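Local coordinates for flagellar protein FlgA (Thermotoga maritima, PDB 3FRN), which probably acts as a periplasmic chaperone that assists assembly of the P ring of the flagellar basal body, at residues V231-A245 with F255-L267. Residues are numbered along the deposited sequence; the frame is centred on the assembly and turned at random.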
ATOM      1  N   VAL A 231      11.351   4.593  44.725  1.00 38.47           N
ATOM      2  CA  VAL A 231      12.671   4.905  44.159  1.00 36.63           C
ATOM      3  C   VAL A 231      12.596   5.920  43.022  1.00 35.27           C
ATOM      4  O   VAL A 231      11.516   6.188  42.492  1.00 35.70           O
ATOM      5  CB  VAL A 231      13.406   3.643  43.643  1.00 38.44           C
ATOM      6  CG1 VAL A 231      13.773   2.713  44.793  1.00 36.03           C
ATOM      7  CG2 VAL A 231      12.574   2.923  42.586  1.00 43.25           C
ATOM      8  N   GLU A 232      13.753   6.477  42.655  1.00 34.98           N
ATOM      9  CA  GLU A 232      13.842   7.374  41.506  1.00 34.94           C
ATOM     10  C   GLU A 232      14.678   6.765  40.389  1.00 38.18           C
ATOM     11  O   GLU A 232      15.856   6.453  40.579  1.00 37.91           O
ATOM     12  CB  GLU A 232      14.405   8.738  41.891  1.00 35.94           C
ATOM     13  CG  GLU A 232      14.039   9.825  40.890  1.00 37.77           C
ATOM     14  CD  GLU A 232      14.947  11.041  40.943  1.00 44.91           C
ATOM     15  OE1 GLU A 232      14.622  12.036  40.235  1.00 47.33           O
ATOM     16  OE2 GLU A 232      15.980  11.010  41.683  1.00 47.87           O
ATOM     17  N   VAL A 233      14.054   6.639  39.220  1.00 39.67           N
ATOM     18  CA  VAL A 233      14.630   5.965  38.054  1.00 39.49           C
ATOM     19  C   VAL A 233      15.744   6.776  37.371  1.00 36.90           C
ATOM     20  O   VAL A 233      15.599   7.981  37.147  1.00 33.26           O
ATOM     21  CB  VAL A 233      13.526   5.622  37.028  1.00 43.28           C
ATOM     22  CG1 VAL A 233      13.912   4.413  36.248  1.00 49.55           C
ATOM     23  CG2 VAL A 233      12.198   5.341  37.720  1.00 47.24           C
ATOM     24  N   LEU A 234      16.851   6.104  37.045  1.00 35.17           N
ATOM     25  CA  LEU A 234      18.038   6.753  36.450  1.00 34.96           C
ATOM     26  C   LEU A 234      17.980   6.775  34.919  1.00 35.14           C
ATOM     27  O   LEU A 234      18.715   7.526  34.277  1.00 32.97           O
ATOM     28  CB  LEU A 234      19.322   6.049  36.926  1.00 35.30           C
ATOM     29  CG  LEU A 234      20.779   6.509  36.704  1.00 40.69           C
ATOM     30  CD1 LEU A 234      21.355   6.079  35.340  1.00 39.27           C
ATOM     31  CD2 LEU A 234      20.977   8.010  36.956  1.00 46.88           C
ATOM     32  N   GLU A 235      17.117   5.939  34.343  1.00 37.05           N
ATOM     33  CA  GLU A 235      16.979   5.818  32.892  1.00 36.73           C
ATOM     34  C   GLU A 235      15.509   5.647  32.529  1.00 40.11           C
ATOM     35  O   GLU A 235      14.685   5.298  33.378  1.00 43.02           O
ATOM     36  CB  GLU A 235      17.747   4.597  32.381  1.00 34.82           C
ATOM     37  CG  GLU A 235      19.258   4.670  32.478  1.00 45.75           C
ATOM     38  CD  GLU A 235      19.881   3.329  32.833  1.00 54.49           C
ATOM     39  OE1 GLU A 235      19.149   2.443  33.328  1.00 37.88           O
ATOM     40  OE2 GLU A 235      21.103   3.163  32.627  1.00 59.47           O
ATOM     41  N   ASN A 236      15.182   5.876  31.260  1.00 42.02           N
ATOM     42  CA  ASN A 236      13.876   5.493  30.732  1.00 41.36           C
ATOM     43  C   ASN A 236      13.844   3.975  30.578  1.00 36.77           C
ATOM     44  O   ASN A 236      14.887   3.353  30.414  1.00 34.86           O
ATOM     45  CB  ASN A 236      13.616   6.195  29.402  1.00 40.43           C
ATOM     46  CG  ASN A 236      13.424   7.692  29.568  1.00 57.59           C
ATOM     47  OD1 ASN A 236      12.298   8.190  29.536  1.00 70.74           O
ATOM     48  ND2 ASN A 236      14.523   8.420  29.766  1.00 61.09           N
ATOM     49  N   GLY A 237      12.664   3.364  30.665  1.00 44.24           N
ATOM     50  CA  GLY A 237      12.596   1.900  30.628  1.00 38.46           C
ATOM     51  C   GLY A 237      11.263   1.291  30.244  1.00 36.99           C
ATOM     52  O   GLY A 237      10.200   1.891  30.434  1.00 36.27           O
ATOM     53  N   TYR A 238      11.323   0.083  29.699  1.00 33.36           N
ATOM     54  CA  TYR A 238      10.112  -0.640  29.307  1.00 38.32           C
ATOM     55  C   TYR A 238       9.952  -1.810  30.272  1.00 35.55           C
ATOM     56  O   TYR A 238      10.881  -2.099  31.021  1.00 41.04           O
ATOM     57  CB  TYR A 238      10.221  -1.131  27.843  1.00 37.87           C
ATOM     58  CG  TYR A 238      10.280  -0.008  26.808  1.00 39.26           C
ATOM     59  CD1 TYR A 238       9.117   0.580  26.325  1.00 39.03           C
ATOM     60  CD2 TYR A 238      11.494   0.466  26.327  1.00 43.18           C
ATOM     61  CE1 TYR A 238       9.149   1.603  25.401  1.00 35.39           C
ATOM     62  CE2 TYR A 238      11.541   1.498  25.399  1.00 36.36           C
ATOM     63  CZ  TYR A 238      10.365   2.053  24.937  1.00 42.60           C
ATOM     64  OH  TYR A 238      10.396   3.065  24.013  1.00 43.57           O
ATOM     65  N   LEU A 239       8.808  -2.450  30.295  1.00 45.94           N
ATOM     66  CA  LEU A 239       8.606  -3.682  31.019  1.00 41.94           C
ATOM     67  C   LEU A 239       9.673  -4.689  30.785  1.00 39.50           C
ATOM     68  O   LEU A 239      10.013  -4.909  29.689  1.00 46.69           O
ATOM     69  CB  LEU A 239       7.331  -4.290  30.518  1.00 46.90           C
ATOM     70  CG  LEU A 239       6.264  -4.370  31.574  1.00 51.99           C
ATOM     71  CD1 LEU A 239       6.677  -5.495  32.526  1.00 44.42           C
ATOM     72  CD2 LEU A 239       6.091  -3.009  32.276  1.00 52.13           C
ATOM     73  N   GLY A 240      10.165  -5.338  31.816  1.00 40.55           N
ATOM     74  CA  GLY A 240      11.141  -6.407  31.655  1.00 25.99           C
ATOM     75  C   GLY A 240      12.548  -5.900  31.587  1.00 38.17           C
ATOM     76  O   GLY A 240      13.500  -6.686  31.706  1.00 32.56           O
ATOM     77  N   GLU A 241      12.706  -4.593  31.380  1.00 33.71           N
ATOM     78  CA  GLU A 241      14.055  -4.056  31.351  1.00 36.34           C
ATOM     79  C   GLU A 241      14.528  -3.808  32.758  1.00 39.75           C
ATOM     80  O   GLU A 241      13.720  -3.532  33.654  1.00 38.80           O
ATOM     81  CB  GLU A 241      14.164  -2.790  30.498  1.00 33.83           C
ATOM     82  CG  GLU A 241      13.891  -3.074  29.015  1.00 28.43           C
ATOM     83  CD  GLU A 241      14.033  -1.854  28.137  1.00 50.19           C
ATOM     84  OE1 GLU A 241      13.838  -0.726  28.646  1.00 39.63           O
ATOM     85  OE2 GLU A 241      14.330  -2.034  26.934  1.00 41.32           O
ATOM     86  N   THR A 242      15.837  -3.946  32.939  1.00 33.38           N
ATOM     87  CA  THR A 242      16.495  -3.616  34.178  1.00 36.88           C
ATOM     88  C   THR A 242      17.022  -2.182  34.103  1.00 39.01           C
ATOM     89  O   THR A 242      17.909  -1.874  33.300  1.00 38.82           O
ATOM     90  CB  THR A 242      17.647  -4.599  34.472  1.00 39.16           C
ATOM     91  OG1 THR A 242      17.139  -5.941  34.539  1.00 38.77           O
ATOM     92  CG2 THR A 242      18.320  -4.248  35.781  1.00 33.34           C
ATOM     93  N   VAL A 243      16.459  -1.315  34.944  1.00 41.18           N
ATOM     94  CA  VAL A 243      16.843   0.092  35.015  1.00 42.95           C
ATOM     95  C   VAL A 243      17.540   0.407  36.349  1.00 45.29           C
ATOM     96  O   VAL A 243      17.106  -0.053  37.414  1.00 47.01           O
ATOM     97  CB  VAL A 243      15.618   1.027  34.845  1.00 39.20           C
ATOM     98  CG1 VAL A 243      16.061   2.456  34.797  1.00 48.57           C
ATOM     99  CG2 VAL A 243      14.878   0.712  33.563  1.00 47.95           C
ATOM    100  N   ARG A 244      18.619   1.187  36.282  1.00 47.37           N
ATOM    101  CA  ARG A 244      19.321   1.662  37.479  1.00 45.55           C
ATOM    102  C   ARG A 244      18.486   2.732  38.173  1.00 43.43           C
ATOM    103  O   ARG A 244      17.778   3.492  37.512  1.00 42.65           O
ATOM    104  CB  ARG A 244      20.696   2.209  37.099  1.00 45.12           C
ATOM    105  CG  ARG A 244      21.415   1.322  36.101  1.00 53.94           C
ATOM    106  CD  ARG A 244      22.574   2.028  35.439  1.00 60.12           C
ATOM    107  NE  ARG A 244      22.954   1.372  34.190  1.00 61.81           N
ATOM    108  CZ  ARG A 244      23.868   0.409  34.088  1.00 65.76           C
ATOM    109  NH1 ARG A 244      24.511  -0.028  35.164  1.00 67.73           N
ATOM    110  NH2 ARG A 244      24.142  -0.119  32.903  1.00 66.59           N
ATOM    111  N   ALA A 245      18.555   2.773  39.502  1.00 41.40           N
ATOM    112  CA  ALA A 245      17.739   3.689  40.300  1.00 39.61           C
ATOM    113  C   ALA A 245      18.435   4.069  41.608  1.00 40.00           C
ATOM    114  O   ALA A 245      19.435   3.440  41.983  1.00 42.62           O
ATOM    115  CB  ALA A 245      16.366   3.073  40.583  1.00 33.96           C
ATOM    116  N   PHE A 255      19.925  -2.065  41.089  1.00 50.29           N
ATOM    117  CA  PHE A 255      19.447  -2.646  39.842  1.00 43.81           C
ATOM    118  C   PHE A 255      17.999  -3.040  40.078  1.00 40.62           C
ATOM    119  O   PHE A 255      17.681  -3.638  41.109  1.00 29.44           O
ATOM    120  CB  PHE A 255      20.241  -3.904  39.479  1.00 47.04           C
ATOM    121  CG  PHE A 255      21.501  -3.640  38.702  1.00 47.17           C
ATOM    122  CD1 PHE A 255      22.747  -3.870  39.279  1.00 57.48           C
ATOM    123  CD2 PHE A 255      21.444  -3.190  37.389  1.00 50.81           C
ATOM    124  CE1 PHE A 255      23.921  -3.642  38.564  1.00 57.56           C
ATOM    125  CE2 PHE A 255      22.611  -2.957  36.668  1.00 53.72           C
ATOM    126  CZ  PHE A 255      23.851  -3.187  37.256  1.00 57.24           C
ATOM    127  N   GLY A 256      17.133  -2.723  39.121  1.00 40.57           N
ATOM    128  CA  GLY A 256      15.723  -3.022  39.257  1.00 40.72           C
ATOM    129  C   GLY A 256      15.003  -3.199  37.943  1.00 39.02           C
ATOM    130  O   GLY A 256      15.100  -2.351  37.055  1.00 42.17           O
ATOM    131  N   ARG A 257      14.282  -4.307  37.823  1.00 38.93           N
ATOM    132  CA  ARG A 257      13.508  -4.589  36.624  1.00 39.14           C
ATOM    133  C   ARG A 257      12.166  -3.880  36.675  1.00 36.68           C
ATOM    134  O   ARG A 257      11.496  -3.853  37.718  1.00 32.38           O
ATOM    135  CB  ARG A 257      13.316  -6.094  36.420  1.00 37.41           C
ATOM    136  CG  ARG A 257      12.592  -6.802  37.555  1.00 52.59           C
ATOM    137  CD  ARG A 257      12.714  -8.324  37.486  1.00 51.48           C
ATOM    138  NE  ARG A 257      11.621  -8.949  36.743  1.00 67.65           N
ATOM    139  CZ  ARG A 257      11.319 -10.246  36.800  1.00 79.44           C
ATOM    140  NH1 ARG A 257      10.308 -10.724  36.087  1.00 84.82           N
ATOM    141  NH2 ARG A 257      12.019 -11.068  37.574  1.00 85.50           N
ATOM    142  N   VAL A 258      11.784  -3.286  35.552  1.00 36.72           N
ATOM    143  CA  VAL A 258      10.449  -2.721  35.415  1.00 30.73           C
ATOM    144  C   VAL A 258       9.449  -3.867  35.358  1.00 39.92           C
ATOM    145  O   VAL A 258       9.547  -4.769  34.514  1.00 33.55           O
ATOM    146  CB  VAL A 258      10.339  -1.866  34.154  1.00 38.78           C
ATOM    147  CG1 VAL A 258       8.934  -1.268  34.017  1.00 32.30           C
ATOM    148  CG2 VAL A 258      11.408  -0.783  34.158  1.00 25.13           C
ATOM    149  N   GLU A 259       8.502  -3.838  36.287  1.00 38.55           N
ATOM    150  CA  GLU A 259       7.480  -4.852  36.342  1.00 39.88           C
ATOM    151  C   GLU A 259       6.123  -4.235  36.048  1.00 39.72           C
ATOM    152  O   GLU A 259       5.931  -3.017  36.192  1.00 34.82           O
ATOM    153  CB  GLU A 259       7.472  -5.557  37.705  1.00 35.36           C
ATOM    154  CG  GLU A 259       8.767  -6.286  38.031  1.00 43.23           C
ATOM    155  CD  GLU A 259       8.540  -7.619  38.721  1.00 53.10           C
ATOM    156  OE1 GLU A 259       7.498  -7.784  39.388  1.00 59.31           O
ATOM    157  OE2 GLU A 259       9.407  -8.508  38.594  1.00 56.55           O
ATOM    158  N   ARG A 260       5.177  -5.072  35.636  1.00 38.47           N
ATOM    159  CA  ARG A 260       3.769  -4.691  35.621  1.00 40.00           C
ATOM    160  C   ARG A 260       3.416  -3.839  36.835  1.00 43.01           C
ATOM    161  O   ARG A 260       3.523  -4.292  37.975  1.00 46.15           O
ATOM    162  CB  ARG A 260       2.877  -5.933  35.571  1.00 36.96           C
ATOM    163  CG  ARG A 260       1.393  -5.628  35.462  1.00 40.42           C
ATOM    164  CD  ARG A 260       0.572  -6.903  35.361  1.00 41.51           C
ATOM    165  NE  ARG A 260       0.862  -7.827  36.453  1.00 51.59           N
ATOM    166  CZ  ARG A 260       0.361  -9.055  36.547  1.00 56.59           C
ATOM    167  NH1 ARG A 260       0.679  -9.827  37.577  1.00 61.32           N
ATOM    168  NH2 ARG A 260      -0.459  -9.510  35.610  1.00 57.87           N
ATOM    169  N   GLY A 261       2.993  -2.604  36.584  1.00 52.52           N
ATOM    170  CA  GLY A 261       2.600  -1.700  37.649  1.00 56.93           C
ATOM    171  C   GLY A 261       2.371  -0.285  37.154  1.00 61.65           C
ATOM    172  O   GLY A 261       1.258   0.077  36.775  1.00 65.76           O
ATOM    173  N   PRO A 262       3.432   0.517  37.160  1.00 62.10           N
ATOM    174  CA  PRO A 262       4.796  -0.010  37.065  1.00 60.77           C
ATOM    175  C   PRO A 262       5.548   0.121  38.387  1.00 56.80           C
ATOM    176  O   PRO A 262       5.784   1.235  38.854  1.00 57.68           O
ATOM    177  CB  PRO A 262       5.438   0.886  36.006  1.00 62.24           C
ATOM    178  CG  PRO A 262       4.696   2.170  36.107  1.00 65.76           C
ATOM    179  CD  PRO A 262       3.281   1.800  36.454  1.00 65.18           C
ATOM    180  N   VAL A 263       5.915  -1.012  38.977  1.00 50.61           N
ATOM    181  CA  VAL A 263       6.889  -1.028  40.063  1.00 45.25           C
ATOM    182  C   VAL A 263       8.258  -1.484  39.569  1.00 43.68           C
ATOM    183  O   VAL A 263       8.364  -2.185  38.562  1.00 44.24           O
ATOM    184  CB  VAL A 263       6.437  -1.946  41.213  1.00 41.02           C
ATOM    185  CG1 VAL A 263       5.038  -1.568  41.675  1.00 47.28           C
ATOM    186  CG2 VAL A 263       6.487  -3.403  40.779  1.00 37.57           C
ATOM    187  N   LEU A 264       9.304  -1.081  40.283  1.00 42.05           N
ATOM    188  CA  LEU A 264      10.615  -1.696  40.134  1.00 34.33           C
ATOM    189  C   LEU A 264      10.719  -2.871  41.078  1.00 32.76           C
ATOM    190  O   LEU A 264      10.209  -2.834  42.195  1.00 32.87           O
ATOM    191  CB  LEU A 264      11.749  -0.718  40.441  1.00 33.68           C
ATOM    192  CG  LEU A 264      12.374   0.138  39.339  1.00 33.45           C
ATOM    193  CD1 LEU A 264      13.845   0.345  39.650  1.00 33.30           C
ATOM    194  CD2 LEU A 264      12.214  -0.481  37.950  1.00 37.10           C
ATOM    195  N   ARG A 265      11.367  -3.926  40.619  1.00 34.00           N
ATOM    196  CA  ARG A 265      11.759  -5.005  41.499  1.00 33.99           C
ATOM    197  C   ARG A 265      13.264  -4.979  41.600  1.00 34.72           C
ATOM    198  O   ARG A 265      13.960  -5.216  40.618  1.00 36.45           O
ATOM    199  CB  ARG A 265      11.291  -6.347  40.961  1.00 33.52           C
ATOM    200  CG  ARG A 265      11.727  -7.526  41.808  1.00 40.75           C
ATOM    201  CD  ARG A 265      10.534  -8.404  42.109  1.00 53.83           C
ATOM    202  NE  ARG A 265       9.429  -7.612  42.647  1.00 49.34           N
ATOM    203  CZ  ARG A 265       8.167  -8.020  42.704  1.00 54.23           C
ATOM    204  NH1 ARG A 265       7.829  -9.224  42.254  1.00 54.02           N
ATOM    205  NH2 ARG A 265       7.240  -7.218  43.207  1.00 59.22           N
ATOM    206  N   ILE A 266      13.763  -4.674  42.790  1.00 41.49           N
ATOM    207  CA  ILE A 266      15.200  -4.618  43.014  1.00 44.75           C
ATOM    208  C   ILE A 266      15.811  -6.020  43.153  1.00 48.77           C
ATOM    209  O   ILE A 266      15.429  -6.803  44.030  1.00 44.55           O
ATOM    210  CB  ILE A 266      15.551  -3.686  44.180  1.00 42.04           C
ATOM    211  CG1 ILE A 266      15.205  -2.247  43.777  1.00 45.30           C
ATOM    212  CG2 ILE A 266      17.029  -3.809  44.543  1.00 44.34           C
ATOM    213  CD1 ILE A 266      14.982  -1.302  44.926  1.00 62.07           C
ATOM    214  N   LEU A 267      16.745  -6.316  42.247  1.00 54.18           N
ATOM    215  CA  LEU A 267      17.385  -7.625  42.136  1.00 57.74           C
ATOM    216  C   LEU A 267      18.356  -7.868  43.291  1.00 61.38           C
ATOM    217  O   LEU A 267      19.240  -7.043  43.548  1.00 63.60           O
ATOM    218  CB  LEU A 267      18.122  -7.737  40.796  1.00 56.96           C
ATOM    219  CG  LEU A 267      17.459  -7.201  39.518  1.00 55.92           C
ATOM    220  CD1 LEU A 267      18.455  -7.233  38.367  1.00 60.55           C
ATOM    221  CD2 LEU A 267      16.180  -7.959  39.144  1.00 44.37           C
TER
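The antiparallel hairpin of strands 242-246 and 253-259, in the C-terminal part of the FlgA chaperone family region, has Val243 and Gly256 as a hydrogen-bonded pair. Val243 N gives Gly256 O a 2.7 Å bond, while the return bond from Gly256 N to Val243 O is weak. Glycine suits this place because a CB would clash with Leu264 CD1. Beyond the pair, Val258 N meets Glu241 O at 2.7 Å nearly head-on, with a C=O...N angle of 172°. Gly240 N then bonds Val258 O at 2.8 Å, joining the type II turn of Tyr238 to Glu241 to the strand; Gly240, at phi 86°, takes a backbone shape that would jam a CB against the preceding carbonyl.

Val258, a compact branched residue, fills the angle beneath this turn: CG1 meets Leu239 CD2 at 3.8 Å, and CG2 meets Val243 CG2. On the other face, Thr242 CG2, which lies anti to the backbone nitrogen, touches Phe255 CD2 at 3.7 Å and leaves the hydroxyl turned from the ring. Arg244 runs alongside Phe255, NH1 lying 3.8 Å from CE2 with the guanidinium and ring planes 52° apart. Its NE bonds Glu235 OE2 at 3.0 Å within the guanidinium plane, and NH1 also reaches Tyr253 OH. A leucine in place of Arg244 would probably leave the Glu235 carboxylate without its cationic mate and Tyr253 OH without this partner.

Leu264 CD1 lies 3.8 Å from Ala245 CB, whose smallness admits it, and also touches Val231. Ile266 CD1 meets Val231 CG1 tip to tip. Through Val231, strand 229-233 thus meets the side chains of strand 263-266; Val231 also packs on Ala218 of strand 215-219, and Ile266 on Val254, within this five-stranded sheet, whose first and last strands also pair.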